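PDB 3QR0: phospholipase C-beta (PLC-beta) from Sepia officinalis, which is a multidomain enzyme of the phospholipase C-beta family, combining PH, EF-hand-like, calcium-binding TIM-barrel and C2 modules in a single chain. Local coordinates for residues 671-676 and 719-724; 732-737 and 749-754. All coordinates share one frame; numbering follows the deposited sequence.

Contact 1 of 2, residues 671-676 and 719-724. With GOL (glycerol), chain E.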
loop_
_atom_site.group_PDB
_atom_site.type_symbol
_atom_site.label_atom_id
_atom_site.label_comp_id
_atom_site.label_asym_id
_atom_site.label_seq_id
_atom_site.Cartn_x
_atom_site.Cartn_y
_atom_site.Cartn_z
ATOM N N VAL A 671 -11.407 -18.449 1.426
ATOM C CA VAL A 671 -10.556 -17.616 0.594
ATOM C C VAL A 671 -11.237 -17.370 -0.742
ATOM O O VAL A 671 -11.862 -18.273 -1.312
ATOM C CB VAL A 671 -9.183 -18.268 0.368
ATOM C CG1 VAL A 671 -8.265 -17.339 -0.454
ATOM C CG2 VAL A 671 -8.545 -18.624 1.712
ATOM N N GLU A 672 -11.142 -16.130 -1.210
ATOM C CA GLU A 672 -11.665 -15.728 -2.506
ATOM C C GLU A 672 -10.535 -15.187 -3.384
ATOM O O GLU A 672 -9.540 -14.667 -2.882
ATOM C CB GLU A 672 -12.717 -14.641 -2.323
ATOM C CG GLU A 672 -14.013 -15.110 -1.713
ATOM C CD GLU A 672 -14.943 -13.951 -1.428
ATOM O OE1 GLU A 672 -14.709 -13.248 -0.423
ATOM O OE2 GLU A 672 -15.893 -13.736 -2.213
ATOM N N VAL A 673 -10.697 -15.312 -4.695
ATOM C CA VAL A 673 -9.720 -14.797 -5.644
ATOM C C VAL A 673 -10.444 -14.005 -6.724
ATOM O O VAL A 673 -11.364 -14.516 -7.368
ATOM C CB VAL A 673 -8.888 -15.926 -6.288
ATOM C CG1 VAL A 673 -7.854 -15.342 -7.248
ATOM C CG2 VAL A 673 -8.196 -16.757 -5.208
ATOM N N GLU A 674 -10.044 -12.751 -6.891
ATOM C CA GLU A 674 -10.665 -11.853 -7.861
ATOM C C GLU A 674 -9.617 -11.285 -8.808
ATOM O O GLU A 674 -8.413 -11.315 -8.515
ATOM C CB GLU A 674 -11.416 -10.725 -7.135
ATOM C CG GLU A 674 -12.664 -11.227 -6.411
ATOM C CD GLU A 674 -13.626 -10.134 -5.966
ATOM O OE1 GLU A 674 -13.287 -8.931 -6.035
ATOM O OE2 GLU A 674 -14.752 -10.498 -5.555
ATOM N N MET A 675 -10.080 -10.787 -9.952
ATOM C CA MET A 675 -9.216 -10.097 -10.903
ATOM C C MET A 675 -9.857 -8.777 -11.317
ATOM O O MET A 675 -11.073 -8.714 -11.539
ATOM C CB MET A 675 -8.944 -10.977 -12.131
ATOM C CG MET A 675 -8.013 -10.352 -13.162
ATOM S SD MET A 675 -7.383 -11.501 -14.411
ATOM C CE MET A 675 -6.621 -12.760 -13.381
ATOM N N TYR A 676 -9.037 -7.729 -11.397
ATOM C CA TYR A 676 -9.474 -6.406 -11.854
ATOM C C TYR A 676 -8.518 -5.925 -12.931
ATOM O O TYR A 676 -7.298 -5.978 -12.760
ATOM C CB TYR A 676 -9.501 -5.385 -10.703
ATOM C CG TYR A 676 -9.915 -5.973 -9.384
ATOM C CD1 TYR A 676 -11.244 -6.289 -9.127
ATOM C CD2 TYR A 676 -8.978 -6.239 -8.397
ATOM C CE1 TYR A 676 -11.630 -6.856 -7.913
ATOM C CE2 TYR A 676 -9.353 -6.803 -7.185
ATOM C CZ TYR A 676 -10.681 -7.105 -6.947
ATOM O OH TYR A 676 -11.054 -7.666 -5.741
ATOM N N VAL A 719 -4.370 -9.662 -9.834
ATOM C CA VAL A 719 -5.079 -10.745 -9.177
ATOM C C VAL A 719 -5.016 -10.482 -7.682
ATOM O O VAL A 719 -4.020 -9.931 -7.173
ATOM C CB VAL A 719 -4.503 -12.139 -9.561
ATOM C CG1 VAL A 719 -3.061 -12.303 -9.075
ATOM C CG2 VAL A 719 -5.389 -13.246 -9.016
ATOM N N ARG A 720 -6.095 -10.825 -6.983
ATOM C CA ARG A 720 -6.222 -10.502 -5.577
ATOM C C ARG A 720 -6.747 -11.685 -4.785
ATOM O O ARG A 720 -7.771 -12.267 -5.145
ATOM C CB ARG A 720 -7.169 -9.318 -5.398
ATOM C CG ARG A 720 -7.261 -8.832 -3.976
ATOM C CD ARG A 720 -8.067 -7.563 -3.885
ATOM N NE ARG A 720 -8.307 -7.191 -2.495
ATOM C CZ ARG A 720 -9.490 -6.876 -1.972
ATOM N NH1 ARG A 720 -10.600 -6.879 -2.706
ATOM N NH2 ARG A 720 -9.562 -6.560 -0.690
ATOM N N ILE A 721 -6.045 -12.019 -3.703
ATOM C CA ILE A 721 -6.487 -13.034 -2.746
ATOM C C ILE A 721 -7.105 -12.338 -1.536
ATOM O O ILE A 721 -6.482 -11.451 -0.956
ATOM C CB ILE A 721 -5.303 -13.923 -2.290
ATOM C CG1 ILE A 721 -4.817 -14.804 -3.446
ATOM C CG2 ILE A 721 -5.706 -14.807 -1.107
ATOM C CD1 ILE A 721 -3.574 -15.657 -3.105
ATOM N N ILE A 722 -8.325 -12.728 -1.168
ATOM C CA ILE A 722 -9.009 -12.168 -0.002
ATOM C C ILE A 722 -9.397 -13.298 0.948
ATOM O O ILE A 722 -10.030 -14.268 0.541
ATOM C CB ILE A 722 -10.288 -11.373 -0.383
ATOM C CG1 ILE A 722 -10.012 -10.355 -1.497
ATOM C CG2 ILE A 722 -10.836 -10.651 0.852
ATOM C CD1 ILE A 722 -10.234 -10.881 -2.903
ATOM N N VAL A 723 -9.006 -13.176 2.210
ATOM C CA VAL A 723 -9.367 -14.163 3.215
ATOM C C VAL A 723 -10.381 -13.552 4.175
ATOM O O VAL A 723 -10.179 -12.440 4.670
ATOM C CB VAL A 723 -8.146 -14.668 4.001
ATOM C CG1 VAL A 723 -8.563 -15.785 4.949
ATOM C CG2 VAL A 723 -7.040 -15.145 3.050
ATOM N N SER A 724 -11.459 -14.290 4.432
ATOM C CA SER A 724 -12.544 -13.835 5.300
ATOM C C SER A 724 -12.955 -14.907 6.298
ATOM O O SER A 724 -12.770 -16.101 6.053
ATOM C CB SER A 724 -13.765 -13.460 4.454
ATOM O OG SER A 724 -13.449 -12.452 3.509
HETATM C C1 GOL E . -14.457 -10.414 -1.868
HETATM O O1 GOL E . -15.647 -10.988 -1.376
HETATM C C2 GOL E . -14.785 -9.015 -2.363
HETATM O O2 GOL E . -15.478 -9.093 -3.585
HETATM C C3 GOL E . -13.513 -8.193 -2.529
HETATM O O3 GOL E . -13.489 -7.168 -1.563
HETATM O O HOH W 1 -12.732 -13.735 1.265
#
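V719 stands opposite M675 where segments 671-676 and 719-724 pair. Its CG2, anti to the backbone N, meets V673 CG1 at 3.7 Å. R720 faces the other way, and its backbone N donates to E674 O (2.8 Å). With CG anti to its own N (chi1 -175°) and an extended chain, the side chain lays CD at the edge of the Y676 ring, and NH1 donates a hydrogen bond to Y676 OH (3.2 Å), almost exactly in the guanidinium plane. The hydroxyl in turn donates to E674 OE1 at 2.6 Å, on that oxygen's anti lone pair. The relay ties two residues of one strand to an arginine on the next; R720 NE bonds H733, while E674 forms a salt bridge with R684. A glycerol, probably from the crystallisation liquor, hydrogen-bonds R720 NH1, E674 OE2 and E672 OE1. I721 returns to the face of V671, V673 and M675; its side chain crosses that of V671 obliquely, CG2 to V671 CG1 at 3.7 Å. I722 pairs with E672 through two nearly straight bonds, I722 N to E672 O measuring 2.9 Å at 173°; its CG1 covers one face of the R720 guanidinium. V723 then sets CG2 against V671 CG2. At S724 the link becomes indirect: a water bound to S724 OG donates to E672 OE1 (2.6 Å). The short segments run at 154° to one another, and their two faces serve different neighbours. V673 packs on F706 and F708, and M675 on F708 and V711, of the facing sheet, whereas Y676 and R720 touch helix 605-613. An antiparallel pair with one aliphatic face turned to a second sheet is characteristic of a beta-sandwich, here that of the C2 domain.

Contact 2 of 2, residues 732-737 and 749-754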
loop_
_atom_site.group_PDB
_atom_site.type_symbol
_atom_site.label_atom_id
_atom_site.label_comp_id
_atom_site.label_asym_id
_atom_site.label_seq_id
_atom_site.Cartn_x
_atom_site.Cartn_y
_atom_site.Cartn_z
ATOM N N GLY A 732 -7.644 -10.648 5.797
ATOM C CA GLY A 732 -6.507 -10.086 5.086
ATOM C C GLY A 732 -6.600 -10.314 3.593
ATOM O O GLY A 732 -7.461 -11.061 3.116
ATOM N N HIS A 733 -5.718 -9.656 2.852
ATOM C CA HIS A 733 -5.692 -9.785 1.410
ATOM C C HIS A 733 -4.279 -9.600 0.871
ATOM O O HIS A 733 -3.349 -9.265 1.611
ATOM C CB HIS A 733 -6.645 -8.763 0.773
ATOM C CG HIS A 733 -6.059 -7.393 0.639
ATOM N ND1 HIS A 733 -6.050 -6.704 -0.553
ATOM C CD2 HIS A 733 -5.435 -6.596 1.541
ATOM C CE1 HIS A 733 -5.446 -5.539 -0.380
ATOM N NE2 HIS A 733 -5.067 -5.447 0.882
ATOM N N ARG A 734 -4.129 -9.826 -0.426
ATOM C CA ARG A 734 -2.882 -9.531 -1.122
ATOM C C ARG A 734 -3.163 -9.261 -2.596
ATOM O O ARG A 734 -3.817 -10.065 -3.256
ATOM C CB ARG A 734 -1.891 -10.687 -0.965
ATOM C CG ARG A 734 -0.478 -10.385 -1.459
ATOM C CD ARG A 734 0.208 -9.321 -0.619
ATOM N NE ARG A 734 1.548 -9.031 -1.132
ATOM C CZ ARG A 734 2.677 -9.584 -0.692
ATOM N NH1 ARG A 734 2.674 -10.462 0.312
ATOM N NH2 ARG A 734 3.829 -9.241 -1.258
ATOM N N VAL A 735 -2.670 -8.124 -3.093
ATOM C CA VAL A 735 -2.811 -7.743 -4.491
ATOM C C VAL A 735 -1.510 -8.069 -5.224
ATOM O O VAL A 735 -0.428 -7.684 -4.778
ATOM C CB VAL A 735 -3.136 -6.236 -4.624
ATOM C CG1 VAL A 735 -3.114 -5.791 -6.081
ATOM C CG2 VAL A 735 -4.499 -5.933 -4.011
ATOM N N MET A 736 -1.627 -8.793 -6.335
ATOM C CA MET A 736 -0.483 -9.209 -7.129
ATOM C C MET A 736 -0.684 -8.762 -8.582
ATOM O O MET A 736 -1.429 -9.391 -9.324
ATOM C CB MET A 736 -0.332 -10.728 -7.062
ATOM C CG MET A 736 0.078 -11.246 -5.688
ATOM S SD MET A 736 0.037 -13.048 -5.598
ATOM C CE MET A 736 -1.728 -13.330 -5.526
ATOM N N PRO A 737 -0.038 -7.656 -8.986
ATOM C CA PRO A 737 -0.128 -7.226 -10.385
ATOM C C PRO A 737 0.423 -8.301 -11.315
ATOM O O PRO A 737 1.425 -8.929 -10.981
ATOM C CB PRO A 737 0.752 -5.972 -10.419
ATOM C CG PRO A 737 0.788 -5.498 -9.008
ATOM C CD PRO A 737 0.799 -6.741 -8.192
ATOM N N PRO A 749 2.101 -13.788 2.258
ATOM C CA PRO A 749 1.796 -13.049 3.482
ATOM C C PRO A 749 0.668 -12.052 3.255
ATOM O O PRO A 749 0.675 -11.312 2.265
ATOM C CB PRO A 749 3.114 -12.337 3.806
ATOM C CG PRO A 749 4.164 -13.216 3.185
ATOM C CD PRO A 749 3.538 -13.745 1.931
ATOM N N LEU A 750 -0.305 -12.059 4.154
ATOM C CA LEU A 750 -1.489 -11.222 4.005
ATOM C C LEU A 750 -1.292 -9.806 4.546
ATOM O O LEU A 750 -0.500 -9.572 5.463
ATOM C CB LEU A 750 -2.678 -11.878 4.698
ATOM C CG LEU A 750 -3.108 -13.223 4.121
ATOM C CD1 LEU A 750 -4.206 -13.846 4.995
ATOM C CD2 LEU A 750 -3.592 -13.061 2.682
ATOM N N ARG A 751 -2.040 -8.878 3.960
ATOM C CA ARG A 751 -2.019 -7.469 4.311
ATOM C C ARG A 751 -3.390 -7.034 4.801
ATOM O O ARG A 751 -4.414 -7.638 4.439
ATOM C CB ARG A 751 -1.665 -6.640 3.078
ATOM C CG ARG A 751 -0.368 -7.051 2.418
ATOM C CD ARG A 751 0.803 -6.574 3.230
ATOM N NE ARG A 751 2.086 -6.996 2.672
ATOM C CZ ARG A 751 2.640 -6.501 1.567
ATOM N NH1 ARG A 751 2.030 -5.567 0.847
ATOM N NH2 ARG A 751 3.821 -6.956 1.174
ATOM N N ASN A 752 -3.418 -5.999 5.637
ATOM C CA ASN A 752 -4.688 -5.398 6.027
ATOM C C ASN A 752 -5.145 -4.425 4.935
ATOM O O ASN A 752 -4.531 -4.358 3.868
ATOM C CB ASN A 752 -4.629 -4.769 7.434
ATOM C CG ASN A 752 -3.659 -3.608 7.550
ATOM O OD1 ASN A 752 -3.301 -2.956 6.570
ATOM N ND2 ASN A 752 -3.234 -3.338 8.781
ATOM N N GLU A 753 -6.221 -3.691 5.191
ATOM C CA GLU A 753 -6.813 -2.816 4.168
ATOM C C GLU A 753 -5.888 -1.680 3.759
ATOM O O GLU A 753 -5.919 -1.242 2.606
ATOM C CB GLU A 753 -8.140 -2.229 4.646
ATOM C CG GLU A 753 -9.233 -3.243 4.892
ATOM C CD GLU A 753 -9.293 -3.718 6.334
ATOM O OE1 GLU A 753 -8.246 -3.711 7.028
ATOM O OE2 GLU A 753 -10.396 -4.106 6.770
ATOM N N SER A 754 -5.055 -1.214 4.692
ATOM C CA SER A 754 -4.069 -0.161 4.401
ATOM C C SER A 754 -2.790 -0.715 3.762
ATOM O O SER A 754 -1.823 0.017 3.562
ATOM C CB SER A 754 -3.712 0.619 5.672
ATOM O OG SER A 754 -2.948 -0.169 6.570
HETATM O O HOH W 2 -4.368 -2.607 0.559
#
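H733 holds CG in the crowded position between backbone N and carbonyl carbon, which brings the ring edge toward R751 O and N752 O; R734 and R751 both bend at chi2, to 66° and -75°, and their guanidinium groups stack. The centres lie 3.8 Å apart, planes tilted by 21°, and R751 NH2 sits over the centre of the R734 group. Two like charges stack with an offset, R734 CZ lying toward the rim of the R751 group; the salt bridge from R751 NH1 to E615 probably compensates part of the repulsion. R734 NH1 finds its own acceptor in P749 O, 2.9 Å away, close to the guanidinium plane and on a carbonyl lone pair. The backbone contributes a single antiparallel bridge: H733 N donates to R751 O (2.9 Å), and R751 N to H733 O (2.7 Å). Strands 730-737 and 746-751 are the outermost strands of different sheets of the C2 beta-sandwich, so this bridge joins the two layers along one side. H733 NE2 makes a weak bond to N752 O at 3.2 Å and binds a water that donates to E753 O, while ND1 pairs with R720 NE and so helps fix the ring's rotation.

Overall arrangement
Both contacts are buried in the C2 domain, their centres about 9 Å apart, and strands 718-725 and 730-737 are successive neighbours in one sheet. Contact 1 lies within that sheet: a continuous ladder with aliphatic packing on one face and a charged network on the other. Contact 2 joins the sheet's outer strand to the edge of the second layer by just one bridge, with the rest of the contact made by arginine and histidine side chains meeting each other and backbone carbonyls. The two meet directly, through backbone bonding between V723 and G732, packing of V723 on L750, and the R720-H733 bond, which connects the polar face of the first contact to the sheet-to-sheet junction of the second.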